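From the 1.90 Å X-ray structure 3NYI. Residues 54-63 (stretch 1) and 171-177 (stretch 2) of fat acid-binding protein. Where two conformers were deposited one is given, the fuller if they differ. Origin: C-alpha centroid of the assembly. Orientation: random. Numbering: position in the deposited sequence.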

# COMPACT_ATOMS: atom_id res chain seq x y z
N ARG A 54 2.35 20.54 -1.56
CA ARG A 54 1.15 21.30 -1.26
C ARG A 54 0.78 21.16 0.21
O ARG A 54 0.43 22.13 0.86
CB ARG A 54 -0.03 20.84 -2.14
CG ARG A 54 0.09 21.24 -3.60
CD ARG A 54 -0.01 22.74 -3.78
NE ARG A 54 -1.21 23.29 -3.16
CZ ARG A 54 -2.41 23.31 -3.75
NH1 ARG A 54 -2.56 22.81 -4.97
NH2 ARG A 54 -3.45 23.83 -3.11
N MSE A 55 0.88 19.95 0.74
CA MSE A 55 0.54 19.74 2.15
C MSE A 55 1.56 20.35 3.09
O MSE A 55 1.21 20.89 4.14
CB MSE A 55 0.36 18.25 2.47
CG MSE A 55 -0.74 17.58 1.68
SE MSE A 55 -0.94 15.72 2.29
CE MSE A 55 -2.24 15.96 3.62
N VAL A 56 2.84 20.24 2.73
CA VAL A 56 3.91 20.78 3.57
C VAL A 56 3.87 22.32 3.59
O VAL A 56 4.09 22.94 4.63
CB VAL A 56 5.30 20.29 3.12
CG1 VAL A 56 6.39 21.08 3.81
CG2 VAL A 56 5.46 18.79 3.40
N ASP A 57 3.57 22.91 2.44
CA ASP A 57 3.46 24.37 2.34
C ASP A 57 2.23 24.91 3.07
O ASP A 57 2.19 26.08 3.43
CB ASP A 57 3.38 24.79 0.87
CG ASP A 57 4.69 24.57 0.12
OD1 ASP A 57 5.74 24.47 0.78
OD2 ASP A 57 4.65 24.49 -1.13
N ASP A 58 1.23 24.06 3.30
CA ASP A 58 -0.02 24.52 3.90
C ASP A 58 -0.61 23.50 4.86
O ASP A 58 -1.42 22.65 4.47
CB ASP A 58 -1.03 24.88 2.80
CG ASP A 58 -2.30 25.49 3.35
OD1 ASP A 58 -2.46 25.54 4.58
OD2 ASP A 58 -3.16 25.91 2.54
N PRO A 59 -0.24 23.59 6.15
CA PRO A 59 -0.61 22.65 7.20
C PRO A 59 -2.11 22.60 7.47
O PRO A 59 -2.57 21.75 8.23
CB PRO A 59 0.11 23.20 8.44
CG PRO A 59 1.18 24.08 7.90
CD PRO A 59 0.63 24.67 6.65
N LYS A 60 -2.86 23.51 6.85
CA LYS A 60 -4.31 23.57 7.04
C LYS A 60 -5.06 22.94 5.87
O LYS A 60 -6.28 22.82 5.89
CB LYS A 60 -4.76 25.03 7.19
CG LYS A 60 -4.59 25.60 8.58
CD LYS A 60 -5.01 27.06 8.60
CE LYS A 60 -6.40 27.24 8.00
NZ LYS A 60 -6.75 28.68 7.80
N LEU A 61 -4.31 22.57 4.83
CA LEU A 61 -4.87 21.98 3.62
C LEU A 61 -5.14 20.49 3.84
O LEU A 61 -4.21 19.73 4.10
CB LEU A 61 -3.87 22.14 2.47
CG LEU A 61 -4.36 22.34 1.03
CD1 LEU A 61 -3.34 21.75 0.07
CD2 LEU A 61 -5.73 21.73 0.80
N PHE A 62 -6.39 20.07 3.73
CA PHE A 62 -6.73 18.64 3.77
C PHE A 62 -7.30 18.18 2.43
O PHE A 62 -8.48 18.40 2.13
CB PHE A 62 -7.68 18.33 4.94
CG PHE A 62 -7.07 18.57 6.29
CD1 PHE A 62 -6.38 17.56 6.94
CD2 PHE A 62 -7.15 19.82 6.90
CE1 PHE A 62 -5.80 17.78 8.18
CE2 PHE A 62 -6.57 20.04 8.14
CZ PHE A 62 -5.90 19.02 8.79
N PRO A 63 -6.44 17.56 1.60
CA PRO A 63 -6.90 17.10 0.28
C PRO A 63 -7.87 15.94 0.40
O PRO A 63 -7.99 15.35 1.48
CB PRO A 63 -5.61 16.63 -0.41
CG PRO A 63 -4.48 17.21 0.42
CD PRO A 63 -5.02 17.27 1.81
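Stretch 2 171-177: LDYLKMG

Stretch 2 is a short helical segment that packs on the loop following the helix end in stretch 1, and the two are held by van der Waals packing, mostly of side chains, with no hydrogen bond between them. The receiving surface is built from Met55, on the last part of that helix, and from Phe62, just past a type I turn from Asp58 to Leu61, with the turn's Leu61 and, at the margin, Pro59. Leu61 N closes the turn on Asp58 O at 2.9 Å, and Asp58 OD1 accepts from Lys60 N at 3.1 Å.

Leu171 makes no contact, but its O accepts from Lys175 N at 3.0 Å. Asp172 follows with helical phi/psi of -54/-49 and its CA-to-CB bond toward stretch 1; its CB lies 3.8 Å from Phe62 CE1, so the aliphatic root of an acidic residue serves as packing surface.

Tyr173 is the centre of the contact. The backbones come nearest here, its CA 6.9 Å from Phe62 CA. CA-to-CB points sideways, yet chi1 in m and chi2 of -90° carry the ring in among Met55, Leu61 and Phe62. Phe62 CE1 lies over one face of it, the ring centroids 4.8 Å apart and the planes at 48°, and Phe62 CD1 reaches Tyr173 CD1 at 3.4 Å. Leu61 O sits at the edge, 3.7 Å from Tyr173 CE1, and finds no polar partner: a cost this packing carries. Met55 CE to Tyr173 CE1, at 2.7 Å, is too close to be read as real packing.

Leu174 and Lys175 turn out of reach. One helical turn after Asp172, Met176, a selenomethionine, comes back to Phe62: its CA-to-CB bond points toward stretch 1, its CB is 3.9 Å from Phe62 CD1, and its SE lies 5.3 Å from the centroid of the Phe62 ring. Gly177 adds nothing. The rule is compact: positions i, i+1 and i+4 of a helix share one phenylalanine.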

# COMPACT_ATOMS: atom_id res chain seq x y z
N LEU A 171 -2.47 13.22 14.09
CA LEU A 171 -3.69 12.46 13.80
C LEU A 171 -4.64 13.24 12.89
O LEU A 171 -5.67 12.71 12.49
CB LEU A 171 -4.43 12.14 15.10
CG LEU A 171 -3.86 11.06 16.02
CD1 LEU A 171 -4.87 10.75 17.12
CD2 LEU A 171 -3.55 9.82 15.23
N ASP A 172 -4.29 14.48 12.58
CA ASP A 172 -5.18 15.40 11.86
C ASP A 172 -5.71 14.83 10.54
O ASP A 172 -6.91 14.87 10.27
CB ASP A 172 -4.49 16.74 11.60
CG ASP A 172 -4.08 17.45 12.88
OD1 ASP A 172 -4.66 17.15 13.95
OD2 ASP A 172 -3.18 18.32 12.81
N TYR A 173 -4.81 14.31 9.71
CA TYR A 173 -5.21 13.80 8.40
C TYR A 173 -6.01 12.50 8.48
O TYR A 173 -6.99 12.33 7.75
CB TYR A 173 -3.99 13.65 7.49
CG TYR A 173 -3.20 14.93 7.31
CD1 TYR A 173 -3.50 15.81 6.28
CD2 TYR A 173 -2.16 15.26 8.17
CE1 TYR A 173 -2.77 16.99 6.10
CE2 TYR A 173 -1.42 16.44 8.00
CZ TYR A 173 -1.73 17.30 6.95
OH TYR A 173 -1.01 18.48 6.75
N LEU A 174 -5.59 11.58 9.35
CA LEU A 174 -6.32 10.34 9.56
C LEU A 174 -7.76 10.62 9.98
O LEU A 174 -8.68 10.00 9.45
CB LEU A 174 -5.65 9.46 10.62
CG LEU A 174 -4.35 8.78 10.18
CD1 LEU A 174 -3.61 8.16 11.38
CD2 LEU A 174 -4.65 7.73 9.12
N LYS A 175 -7.96 11.53 10.93
CA LYS A 175 -9.31 11.82 11.40
C LYS A 175 -10.12 12.50 10.30
O LYS A 175 -11.25 12.11 10.02
CB LYS A 175 -9.28 12.69 12.66
CG LYS A 175 -10.66 13.20 13.09
CD LYS A 175 -10.64 13.76 14.51
CE LYS A 175 -12.02 14.28 14.95
NZ LYS A 175 -12.44 15.49 14.19
N MSE A 176 -9.54 13.51 9.67
CA MSE A 176 -10.26 14.28 8.66
C MSE A 176 -10.67 13.40 7.48
O MSE A 176 -11.74 13.58 6.91
CB MSE A 176 -9.42 15.47 8.20
CG MSE A 176 -10.21 16.56 7.52
SE MSE A 176 -11.46 17.55 8.65
CE MSE A 176 -11.22 16.78 10.41
N GLY A 177 -9.81 12.44 7.11
CA GLY A 177 -10.09 11.59 5.97
C GLY A 177 -11.02 10.41 6.25
O GLY A 177 -11.44 9.71 5.33